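Local coordinates for hydrophilic protein, virA protein (Chromobacterium violaceum, PDB 3BO6) that probably acts as a type III effector that removes phosphate from phosphothreonine in host MAP kinases by beta-elimination, as a phosphothreonine lyase, at residues Phe65-Arg70 with Lys113-Asp118; Lys83-Val88 with Gln133-Val138; Val128-Gln133 with Pro173-Glu178; Cys161-Leu166 with Lys187-Arg192. All coordinates share one frame; numbering follows the deposited sequence. Where two conformers were deposited one is given.

Contact 1: Phe65-Arg70 with Lys113-Asp118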
# COMPACT_ATOMS: atom_id res chain seq x y z
N PHE A 65 10.67 11.39 -1.33
CA PHE A 65 9.58 10.81 -0.54
C PHE A 65 9.80 11.07 0.94
O PHE A 65 10.91 11.40 1.38
CB PHE A 65 9.50 9.30 -0.78
CG PHE A 65 9.23 8.92 -2.22
CD1 PHE A 65 7.94 8.90 -2.73
CD2 PHE A 65 10.28 8.55 -3.05
CE1 PHE A 65 7.69 8.55 -4.05
CE2 PHE A 65 10.04 8.17 -4.37
CZ PHE A 65 8.75 8.18 -4.87
N MET A 66 8.72 10.96 1.69
CA MET A 66 8.79 10.91 3.15
C MET A 66 8.35 9.51 3.56
O MET A 66 7.39 8.97 3.00
CB MET A 66 7.90 11.98 3.79
CG MET A 66 8.25 13.37 3.31
SD MET A 66 6.92 14.07 2.33
CE MET A 66 5.66 14.00 3.58
N HIS A 67 9.06 8.91 4.50
CA HIS A 67 8.92 7.49 4.79
C HIS A 67 8.43 7.26 6.21
O HIS A 67 8.82 7.96 7.14
CB HIS A 67 10.28 6.80 4.65
CG HIS A 67 10.98 7.08 3.36
ND1 HIS A 67 10.93 6.21 2.29
CD2 HIS A 67 11.74 8.12 2.96
CE1 HIS A 67 11.63 6.71 1.29
NE2 HIS A 67 12.14 7.87 1.67
N ALA A 68 7.65 6.19 6.39
CA ALA A 68 7.21 5.75 7.69
C ALA A 68 7.40 4.25 7.77
O ALA A 68 6.99 3.52 6.85
CB ALA A 68 5.74 6.10 7.89
N HIS A 69 7.96 3.76 8.87
CA HIS A 69 8.04 2.32 9.08
C HIS A 69 8.00 2.00 10.56
O HIS A 69 8.62 2.69 11.35
CB HIS A 69 9.24 1.68 8.41
CG HIS A 69 10.54 2.03 9.04
ND1 HIS A 69 11.29 3.12 8.65
CD2 HIS A 69 11.24 1.43 10.03
CE1 HIS A 69 12.39 3.18 9.38
NE2 HIS A 69 12.39 2.17 10.22
N ARG A 70 7.30 0.95 10.94
CA ARG A 70 7.22 0.57 12.34
C ARG A 70 8.58 0.19 12.89
O ARG A 70 9.33 -0.57 12.28
CB ARG A 70 6.29 -0.63 12.52
CG ARG A 70 4.83 -0.29 12.40
CD ARG A 70 3.97 -1.48 12.77
NE ARG A 70 2.57 -1.11 13.00
CZ ARG A 70 1.55 -1.61 12.31
NH1 ARG A 70 1.76 -2.48 11.33
NH2 ARG A 70 0.31 -1.22 12.60
N LYS A 113 5.14 -0.45 6.54
CA LYS A 113 6.02 0.48 5.86
C LYS A 113 5.32 1.12 4.68
O LYS A 113 4.71 0.42 3.88
CB LYS A 113 7.28 -0.26 5.37
CG LYS A 113 8.38 0.66 4.86
CD LYS A 113 9.61 -0.14 4.41
CE LYS A 113 9.51 -0.52 2.94
NZ LYS A 113 10.86 -0.61 2.30
N TRP A 114 5.43 2.45 4.56
CA TRP A 114 4.83 3.19 3.44
C TRP A 114 5.59 4.49 3.23
O TRP A 114 6.42 4.86 4.06
CB TRP A 114 3.32 3.42 3.69
CG TRP A 114 2.95 4.07 5.01
CD1 TRP A 114 2.61 3.43 6.16
CD2 TRP A 114 2.89 5.48 5.30
NE1 TRP A 114 2.34 4.36 7.16
CE2 TRP A 114 2.51 5.62 6.64
CE3 TRP A 114 3.13 6.63 4.54
CZ2 TRP A 114 2.36 6.87 7.26
CZ3 TRP A 114 2.98 7.87 5.14
CH2 TRP A 114 2.61 7.98 6.49
N LYS A 115 5.37 5.15 2.09
CA LYS A 115 5.96 6.49 1.78
C LYS A 115 4.92 7.26 0.99
O LYS A 115 3.94 6.67 0.64
CB LYS A 115 7.29 6.35 1.06
CG LYS A 115 7.22 5.81 -0.34
CD LYS A 115 8.64 5.53 -0.81
CE LYS A 115 8.70 5.22 -2.28
NZ LYS A 115 10.13 4.90 -2.63
N VAL A 116 5.10 8.58 1.08
CA VAL A 116 4.31 9.57 0.37
C VAL A 116 5.26 10.53 -0.36
O VAL A 116 6.31 10.89 0.16
CB VAL A 116 3.34 10.34 1.32
CG1 VAL A 116 4.11 11.15 2.36
CG2 VAL A 116 2.39 11.20 0.54
N THR A 117 4.88 10.95 -1.55
CA THR A 117 5.79 11.77 -2.32
C THR A 117 5.81 13.15 -1.66
O THR A 117 4.79 13.65 -1.17
CB THR A 117 5.12 11.97 -3.69
OG1 THR A 117 4.95 10.68 -4.31
CG2 THR A 117 5.95 12.89 -4.62
N ASP A 118 6.99 13.76 -1.67
CA ASP A 118 7.15 15.15 -1.26
C ASP A 118 6.83 16.03 -2.46
O ASP A 118 7.63 16.14 -3.41
CB ASP A 118 8.58 15.40 -0.79
CG ASP A 118 8.79 16.83 -0.29
OD1 ASP A 118 7.94 17.69 -0.57
OD2 ASP A 118 9.81 17.06 0.38
O HOH W 1 9.14 3.73 3.88
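The carbonyl oxygen of Trp-114 is gripped twice: Ala-68 N donates to it at 3.0 Å, and a water that is also weakly bonded to His-67 ND1 donates to it, the water O lying 3.0 Å from Trp-114 O. The bond from Ala-68 belongs to a regular antiparallel strand pair, 65-70 against 113-117, in which Met-66 with Val-116 and Ala-68 with Trp-114 are the hydrogen-bonded pairs. The shortest rung is Met-66 N to Val-116 O, 2.9 Å and nearly straight at 171°. On the face carrying Ala-68, the methyl CB sits over one face of the Trp-114 indole, offset toward the rim and 3.5 Å from CE2, a CH-pi contact. The indole NE1 is tied to Leu-104 O. Met-43 of helix 40-44 touches both Ala-68 and Trp-114 on this face.

On the face of His-67 and Lys-115, the lysine runs out beside the imidazole, both pointing the same way, its CD 3.8 Å from His-67 CE1. Its chain, extended beyond CG, then passes over Phe-65. Lys-115 CE lies above the middle of that phenyl ring, 3.6 Å from the centroid, and NZ adds a cation-pi contact over the same face, 3.7 Å from Phe-65 CD2.

Contact 2: Lys83-Val88 with Gln133-Val138. With SO4 (sulfate ion), chain C.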
# COMPACT_ATOMS: atom_id res chain seq x y z
N LYS A 83 2.86 -4.56 -3.55
CA LYS A 83 2.74 -3.17 -3.14
C LYS A 83 1.50 -2.54 -3.73
O LYS A 83 1.00 -2.92 -4.81
CB LYS A 83 4.00 -2.38 -3.50
CG LYS A 83 4.18 -2.13 -4.99
CD LYS A 83 5.67 -1.85 -5.35
CE LYS A 83 6.20 -0.60 -4.69
NZ LYS A 83 7.65 -0.43 -5.00
N PHE A 84 0.98 -1.55 -3.01
CA PHE A 84 -0.11 -0.73 -3.51
C PHE A 84 0.34 0.69 -3.71
O PHE A 84 1.20 1.19 -2.98
CB PHE A 84 -1.27 -0.69 -2.51
CG PHE A 84 -1.89 -2.01 -2.22
CD1 PHE A 84 -1.71 -2.62 -0.97
CD2 PHE A 84 -2.70 -2.63 -3.15
CE1 PHE A 84 -2.32 -3.85 -0.68
CE2 PHE A 84 -3.32 -3.85 -2.87
CZ PHE A 84 -3.11 -4.46 -1.63
N HIS A 85 -0.30 1.37 -4.65
CA HIS A 85 -0.19 2.81 -4.75
C HIS A 85 -1.57 3.39 -4.49
O HIS A 85 -2.59 2.71 -4.67
CB HIS A 85 0.27 3.20 -6.15
CG HIS A 85 1.63 2.71 -6.49
ND1 HIS A 85 1.86 1.74 -7.44
CD2 HIS A 85 2.85 3.05 -6.00
CE1 HIS A 85 3.16 1.51 -7.53
NE2 HIS A 85 3.78 2.29 -6.67
N ILE A 86 -1.59 4.64 -4.06
CA ILE A 86 -2.82 5.41 -3.91
C ILE A 86 -2.69 6.67 -4.76
O ILE A 86 -1.70 7.40 -4.64
CB ILE A 86 -3.08 5.82 -2.44
CG1 ILE A 86 -2.94 4.61 -1.52
CG2 ILE A 86 -4.48 6.45 -2.31
CD1 ILE A 86 -3.13 4.94 -0.03
N SER A 87 -3.67 6.91 -5.63
CA SER A 87 -3.62 8.05 -6.55
C SER A 87 -4.74 9.05 -6.25
O SER A 87 -5.93 8.71 -6.32
CB SER A 87 -3.76 7.59 -8.00
OG SER A 87 -2.72 6.70 -8.34
N VAL A 88 -4.35 10.26 -5.88
CA VAL A 88 -5.29 11.36 -5.74
C VAL A 88 -4.92 12.49 -6.70
O VAL A 88 -3.86 12.47 -7.34
CB VAL A 88 -5.37 11.88 -4.29
CG1 VAL A 88 -5.80 10.77 -3.34
CG2 VAL A 88 -4.03 12.49 -3.85
N GLN A 133 0.88 8.81 -5.29
CA GLN A 133 1.59 9.65 -4.33
C GLN A 133 1.80 8.94 -2.99
O GLN A 133 2.57 9.41 -2.15
CB GLN A 133 0.89 10.99 -4.13
CG GLN A 133 0.71 11.75 -5.43
CD GLN A 133 -0.68 11.62 -6.02
OE1 GLN A 133 -1.43 10.71 -5.67
NE2 GLN A 133 -1.03 12.52 -6.93
N PHE A 134 1.09 7.83 -2.77
CA PHE A 134 1.36 6.98 -1.61
C PHE A 134 1.76 5.61 -2.11
O PHE A 134 1.14 5.08 -3.04
CB PHE A 134 0.12 6.81 -0.72
CG PHE A 134 -0.42 8.11 -0.15
CD1 PHE A 134 -0.25 8.42 1.19
CD2 PHE A 134 -1.12 8.98 -0.96
CE1 PHE A 134 -0.76 9.62 1.70
CE2 PHE A 134 -1.62 10.18 -0.46
CZ PHE A 134 -1.44 10.48 0.87
N THR A 135 2.78 5.02 -1.50
CA THR A 135 3.18 3.65 -1.78
C THR A 135 3.13 2.85 -0.48
O THR A 135 3.71 3.26 0.51
CB THR A 135 4.60 3.63 -2.35
OG1 THR A 135 4.64 4.40 -3.56
CG2 THR A 135 5.04 2.20 -2.64
N LEU A 136 2.40 1.74 -0.50
CA LEU A 136 2.24 0.87 0.67
C LEU A 136 2.92 -0.46 0.39
O LEU A 136 2.61 -1.11 -0.61
CB LEU A 136 0.75 0.58 0.93
CG LEU A 136 -0.25 1.74 0.90
CD1 LEU A 136 -1.66 1.22 1.11
CD2 LEU A 136 0.09 2.74 1.98
N TYR A 137 3.82 -0.88 1.28
CA TYR A 137 4.54 -2.13 1.12
C TYR A 137 3.90 -3.23 1.95
O TYR A 137 3.81 -3.12 3.18
CB TYR A 137 6.00 -1.95 1.53
CG TYR A 137 6.70 -0.90 0.71
CD1 TYR A 137 7.32 -1.21 -0.49
CD2 TYR A 137 6.72 0.42 1.11
CE1 TYR A 137 7.97 -0.23 -1.24
CE2 TYR A 137 7.34 1.39 0.38
CZ TYR A 137 7.96 1.08 -0.79
OH TYR A 137 8.57 2.12 -1.46
N VAL A 138 3.43 -4.28 1.28
CA VAL A 138 2.77 -5.39 1.95
C VAL A 138 3.84 -6.45 2.22
O VAL A 138 4.71 -6.69 1.38
CB VAL A 138 1.67 -6.00 1.06
CG1 VAL A 138 0.90 -7.05 1.86
CG2 VAL A 138 0.74 -4.90 0.57
S SO4 C . 7.05 1.65 -7.82
O1 SO4 C . 5.95 1.22 -8.71
O2 SO4 C . 7.99 0.56 -7.64
O3 SO4 C . 7.73 2.78 -8.43
O4 SO4 C . 6.51 2.02 -6.51
O HOH W 2 8.97 1.74 -3.90
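A classic beta bulge ends this antiparallel pairing of strands 82-86 and 134-137, which lie between strands 113-117 and 189-193 of the seven-stranded sheet: Gln-133 and Phe-134 both face Ile-86, whose carbonyl oxygen receives only weak bonds from their two N-H groups. Before the bulge the rungs are regular, Leu-136 N reaching Phe-84 O at 2.8 Å. Beyond it the Gln-133 side chain takes over the backbone's role. Bent at chi2 (100°), it brings its amide against Val-88, where OE1 accepts from Val-88 N on a lone pair and NE2 donates to Val-88 O at 2.9 Å. Gripped at both ends, the amide is fixed in rotation.

The two faces of the pair differ in chemistry. Phe-84, Ile-86, Phe-134 and Leu-136 share one, with Ile-86 CB 3.8 Å from Phe-134 CB. Ile-86 and Leu-136 meet helices 93-104 and 149-168, Phe-84 meets helix 149-168, and Phe-134 packs on Val-116. Farther along, the Phe-84 ring meets the Val-138 methyl CG2 through its CE1 atom.

Lys-83, His-85, Thr-135 and Tyr-137 share the other face, where a sulfate is bound, consistent with a pocket for substrate phosphate. Arg-127, Arg-192 and Arg-199 complete its shell. His-85 ND1 is held by Asp-180, and Lys-83 NZ pairs with Glu-194 as well as with sulfate O2. Thr-135 lies alongside the imidazole, OG1 at the ring edge, 3.3 Å from His-85 CD2. At the adjoining ring atom, His-85 NE2 donates to sulfate O4 at 2.7 Å.

Contact 3: Val128-Gln133 with Pro173-Glu178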
# COMPACT_ATOMS: atom_id res chain seq x y z
N VAL A 128 4.65 9.52 -9.98
CA VAL A 128 4.35 9.54 -8.54
C VAL A 128 3.96 10.95 -8.06
O VAL A 128 3.82 11.18 -6.86
CB VAL A 128 5.49 8.96 -7.66
CG1 VAL A 128 5.83 7.51 -8.05
CG2 VAL A 128 6.74 9.85 -7.69
N ALA A 129 3.70 11.84 -9.01
CA ALA A 129 3.18 13.17 -8.72
C ALA A 129 1.74 13.33 -9.19
O ALA A 129 0.92 13.91 -8.49
CB ALA A 129 4.07 14.23 -9.35
N VAL A 130 1.43 12.85 -10.40
CA VAL A 130 0.07 12.97 -10.94
C VAL A 130 -0.85 11.88 -10.40
O VAL A 130 -2.08 11.95 -10.53
CB VAL A 130 0.07 12.97 -12.48
CG1 VAL A 130 0.86 14.17 -13.00
CG2 VAL A 130 0.63 11.64 -13.04
N GLY A 131 -0.24 10.88 -9.79
CA GLY A 131 -0.94 9.83 -9.06
C GLY A 131 0.11 9.10 -8.25
O GLY A 131 1.23 9.59 -8.09
N ALA A 132 -0.25 7.93 -7.73
CA ALA A 132 0.66 7.08 -6.98
C ALA A 132 1.51 7.87 -5.99
O ALA A 132 2.72 7.63 -5.86
CB ALA A 132 1.56 6.27 -7.92
N GLN A 133 0.88 8.81 -5.29
CA GLN A 133 1.59 9.65 -4.33
C GLN A 133 1.80 8.94 -2.99
O GLN A 133 2.57 9.41 -2.15
CB GLN A 133 0.89 10.99 -4.13
CG GLN A 133 0.71 11.75 -5.43
CD GLN A 133 -0.68 11.62 -6.02
OE1 GLN A 133 -1.43 10.71 -5.67
NE2 GLN A 133 -1.03 12.52 -6.93
N PRO A 173 -9.90 11.28 -7.36
CA PRO A 173 -8.86 10.34 -7.83
C PRO A 173 -7.83 11.05 -8.71
O PRO A 173 -8.15 12.06 -9.35
CB PRO A 173 -9.64 9.34 -8.68
CG PRO A 173 -11.04 9.35 -8.06
CD PRO A 173 -11.26 10.79 -7.67
N GLY A 174 -6.61 10.53 -8.71
CA GLY A 174 -5.57 11.02 -9.59
C GLY A 174 -5.41 10.13 -10.80
O GLY A 174 -6.31 9.35 -11.14
N GLN A 175 -4.27 10.26 -11.47
CA GLN A 175 -3.97 9.42 -12.62
C GLN A 175 -3.27 8.15 -12.16
O GLN A 175 -2.14 8.23 -11.67
CB GLN A 175 -3.05 10.18 -13.58
CG GLN A 175 -3.63 11.46 -14.14
CD GLN A 175 -2.71 12.11 -15.15
OE1 GLN A 175 -2.01 11.43 -15.90
NE2 GLN A 175 -2.69 13.44 -15.17
N TYR A 176 -3.91 6.99 -12.30
CA TYR A 176 -3.28 5.74 -11.89
C TYR A 176 -2.02 5.51 -12.75
O TYR A 176 -2.03 5.80 -13.95
CB TYR A 176 -4.16 4.51 -12.17
CG TYR A 176 -5.55 4.39 -11.58
CD1 TYR A 176 -5.76 3.82 -10.32
CD2 TYR A 176 -6.67 4.72 -12.34
CE1 TYR A 176 -7.06 3.65 -9.82
CE2 TYR A 176 -7.96 4.55 -11.85
CZ TYR A 176 -8.15 4.02 -10.59
OH TYR A 176 -9.44 3.85 -10.11
N PRO A 177 -0.98 4.92 -12.16
CA PRO A 177 0.23 4.63 -12.95
C PRO A 177 -0.04 3.52 -13.95
O PRO A 177 -0.67 2.52 -13.60
CB PRO A 177 1.25 4.15 -11.91
CG PRO A 177 0.45 3.83 -10.66
CD PRO A 177 -0.86 4.54 -10.74
N GLU A 178 0.45 3.69 -15.18
CA GLU A 178 0.30 2.68 -16.22
C GLU A 178 0.87 1.34 -15.80
O GLU A 178 0.46 0.31 -16.31
CB GLU A 178 1.00 3.14 -17.50
CG GLU A 178 0.20 4.10 -18.34
CD GLU A 178 -1.11 3.50 -18.82
OE1 GLU A 178 -1.09 2.49 -19.57
OE2 GLU A 178 -2.17 4.06 -18.47
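Two irregular loops touch here at one side of the sheet: residues 128-133 lead into strand 134-137, and residues 173-178 belong to the connection between helix 149-168 and strand 189-193. The interface is small, 224 Å² in all, and a single hydrogen bond crosses it, from Gln-175 N to Val-130 O, 2.9 Å long. The bond is fairly straight at 168°, although the donor stands tilted from the carbonyl plane. The carbonyl of the same Gln-175 turns back toward the next residue of the other loop, Gly-131, whose CA approaches Gln-175 O to 3.3 Å in a CA-H...O contact. Neither Gly-131 nor Gly-174 has a side chain to hold the backbones apart, and the CA atoms of Gly-131 and Gln-175 are 4.7 Å from each other.

Side chains close the contact at its two ends. At the outer end Val-130 and the Gln-175 amide group meet by van der Waals contact, Val-130 CB lying 3.9 Å from Gln-175 NE2. The inner end is apolar: Ala-132 CB touches the Pro-177 ring at CG, 3.8 Å away. Ala-132 has left-handed backbone angles (phi 43°, psi 43°). Within the same loop, Gln-133 NE2 reaches back to Ala-129 O from above the carbonyl plane.

Ser-87, just after strand 82-86, joins both loops, through its OG to Ala-132 N and by a backbone bond to Gly-174. Ala-132 and Pro-177 also touch His-85 of that strand, while Pro-177 reaches Ser-190 of strand 189-193.

Contact 4: Cys161-Leu166 with Lys187-Arg192. With SO4 (sulfate ion), chain C.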
# COMPACT_ATOMS: atom_id res chain seq x y z
N CYS A 161 -11.04 0.29 3.42
CA CYS A 161 -11.17 1.42 4.33
C CYS A 161 -10.47 2.68 3.83
O CYS A 161 -10.94 3.80 4.03
CB CYS A 161 -10.62 1.04 5.68
SG CYS A 161 -11.43 1.91 6.94
N LEU A 162 -9.32 2.51 3.18
CA LEU A 162 -8.60 3.64 2.59
C LEU A 162 -9.51 4.26 1.52
O LEU A 162 -9.66 5.49 1.45
CB LEU A 162 -7.27 3.18 1.97
CG LEU A 162 -6.21 2.66 2.95
CD1 LEU A 162 -5.07 2.02 2.16
CD2 LEU A 162 -5.67 3.75 3.89
N GLU A 163 -10.11 3.41 0.70
CA GLU A 163 -11.02 3.85 -0.35
C GLU A 163 -12.20 4.60 0.26
O GLU A 163 -12.56 5.67 -0.22
CB GLU A 163 -11.53 2.66 -1.18
CG GLU A 163 -10.51 2.05 -2.13
CD GLU A 163 -10.49 2.72 -3.50
OE1 GLU A 163 -11.56 3.15 -3.98
OE2 GLU A 163 -9.39 2.80 -4.10
N SER A 164 -12.80 4.03 1.29
CA SER A 164 -13.96 4.68 1.90
C SER A 164 -13.61 6.03 2.53
O SER A 164 -14.34 7.00 2.34
CB SER A 164 -14.70 3.75 2.88
OG SER A 164 -13.92 3.47 4.04
N ARG A 165 -12.47 6.12 3.22
CA ARG A 165 -12.06 7.38 3.83
C ARG A 165 -11.76 8.44 2.77
O ARG A 165 -12.09 9.60 2.96
CB ARG A 165 -10.85 7.23 4.77
CG ARG A 165 -11.15 6.86 6.25
CD ARG A 165 -12.09 7.84 6.94
NE ARG A 165 -12.01 7.74 8.40
CZ ARG A 165 -13.00 8.06 9.25
NH1 ARG A 165 -14.19 8.44 8.80
NH2 ARG A 165 -12.79 7.96 10.56
N LEU A 166 -11.15 8.04 1.65
CA LEU A 166 -10.83 9.02 0.61
C LEU A 166 -12.10 9.57 0.00
O LEU A 166 -12.24 10.78 -0.15
CB LEU A 166 -9.92 8.42 -0.47
CG LEU A 166 -8.50 8.20 0.05
CD1 LEU A 166 -7.75 7.20 -0.85
CD2 LEU A 166 -7.74 9.55 0.17
N LYS A 187 -11.21 3.10 -6.73
CA LYS A 187 -11.14 4.39 -7.40
C LYS A 187 -9.80 5.09 -7.19
O LYS A 187 -9.47 6.00 -7.93
CB LYS A 187 -12.26 5.32 -6.90
CG LYS A 187 -13.67 4.76 -7.05
CD LYS A 187 -13.93 4.24 -8.47
CE LYS A 187 -15.39 3.83 -8.65
NZ LYS A 187 -15.63 3.33 -10.03
N TYR A 188 -9.06 4.67 -6.15
CA TYR A 188 -7.80 5.35 -5.79
C TYR A 188 -6.61 4.39 -5.73
O TYR A 188 -5.48 4.77 -6.03
CB TYR A 188 -7.93 6.03 -4.42
CG TYR A 188 -9.09 6.96 -4.27
CD1 TYR A 188 -8.94 8.34 -4.51
CD2 TYR A 188 -10.33 6.50 -3.83
CE1 TYR A 188 -10.02 9.21 -4.35
CE2 TYR A 188 -11.41 7.37 -3.68
CZ TYR A 188 -11.24 8.72 -3.94
OH TYR A 188 -12.30 9.58 -3.77
N VAL A 189 -6.85 3.16 -5.30
CA VAL A 189 -5.80 2.19 -5.07
C VAL A 189 -5.49 1.38 -6.33
O VAL A 189 -6.39 1.04 -7.12
CB VAL A 189 -6.18 1.25 -3.91
CG1 VAL A 189 -5.14 0.15 -3.74
CG2 VAL A 189 -6.34 2.05 -2.61
N SER A 190 -4.21 1.07 -6.51
CA SER A 190 -3.78 0.14 -7.56
C SER A 190 -2.63 -0.72 -7.06
O SER A 190 -2.06 -0.44 -6.00
CB SER A 190 -3.43 0.86 -8.87
OG SER A 190 -2.38 1.79 -8.67
N TYR A 191 -2.30 -1.76 -7.82
CA TYR A 191 -1.36 -2.78 -7.38
C TYR A 191 -0.31 -3.16 -8.41
O TYR A 191 -0.59 -3.17 -9.61
CB TYR A 191 -2.16 -4.05 -7.08
CG TYR A 191 -1.32 -5.31 -6.91
CD1 TYR A 191 -0.71 -5.60 -5.69
CD2 TYR A 191 -1.14 -6.21 -7.97
CE1 TYR A 191 0.04 -6.76 -5.52
CE2 TYR A 191 -0.38 -7.36 -7.81
CZ TYR A 191 0.19 -7.63 -6.59
OH TYR A 191 0.94 -8.79 -6.43
N ARG A 192 0.88 -3.49 -7.94
CA ARG A 192 1.80 -4.29 -8.76
C ARG A 192 2.68 -5.15 -7.87
O ARG A 192 2.76 -4.93 -6.65
CB ARG A 192 2.64 -3.47 -9.75
CG ARG A 192 3.81 -2.73 -9.13
CD ARG A 192 4.58 -1.89 -10.17
NE ARG A 192 5.90 -1.47 -9.67
CZ ARG A 192 7.00 -2.19 -9.81
NH1 ARG A 192 6.96 -3.36 -10.46
NH2 ARG A 192 8.15 -1.74 -9.32
S SO4 C . 7.05 1.65 -7.82
O1 SO4 C . 5.95 1.22 -8.71
O2 SO4 C . 7.99 0.56 -7.64
O3 SO4 C . 7.73 2.78 -8.43
O4 SO4 C . 6.51 2.02 -6.51
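The Tyr-188 ring carries Leu-166 on one face and the carboxylate of Glu-163 at its edge. Leu-166 CB stands over the ring centre, 3.7 Å from the centroid in a CH-pi contact, and its methyl CD1 covers the part near Tyr-188 CG. The carboxylate meets the edge beside CD2, its plane turned 54° from the ring. The phenol oxygen itself bonds to Leu-171 O.

Bent at chi2 (-88°), which places CD, Glu-163 presents its carboxylate to three successive backbone N-H groups. OE1 takes Lys-187 N at 2.8 Å on its syn side, somewhat out of the carboxylate plane. OE2 is gripped twice, by Tyr-188 N from the syn side, again tilted out of that plane, and by Val-189 N nearly in line with its C-O bond. Three such donors would probably stabilise the buried negative charge.

At the far end of the segment, the edge of the Arg-192 guanidinium faces the sulfate, NE donating to O1 and NH2 to O2, each 2.9 Å away. The whole is a helix packed on a sheet in an alpha/beta fold, helix 149-168 receiving the start of edge strand 189-193, whose Arg-192 reaches the sulfate, consistent with a phosphate-binding site.

In the fold
Contacts 1, 2 and 4 all reach the same antiparallel sheet. Contact 2 is the most central, about 4 Å from the centre of the chain, and almost wholly buried; contact 1 is partly buried and borders it, strands 113-117 and 134-137 being neighbours. Contact 4 is also buried but joins helix to strand through a carboxylate, whereas the two strand pairs rely on backbone rungs. Contact 3, about 13 Å from the centre, is a sparse loop-to-loop touch; it shares Gln-133 with contact 2. Contacts 2 and 4 meet through adjacent strands 82-86 and 189-193 and bind one sulfate, while contacts 1 and 4 stay about 9 Å apart at their nearest atoms.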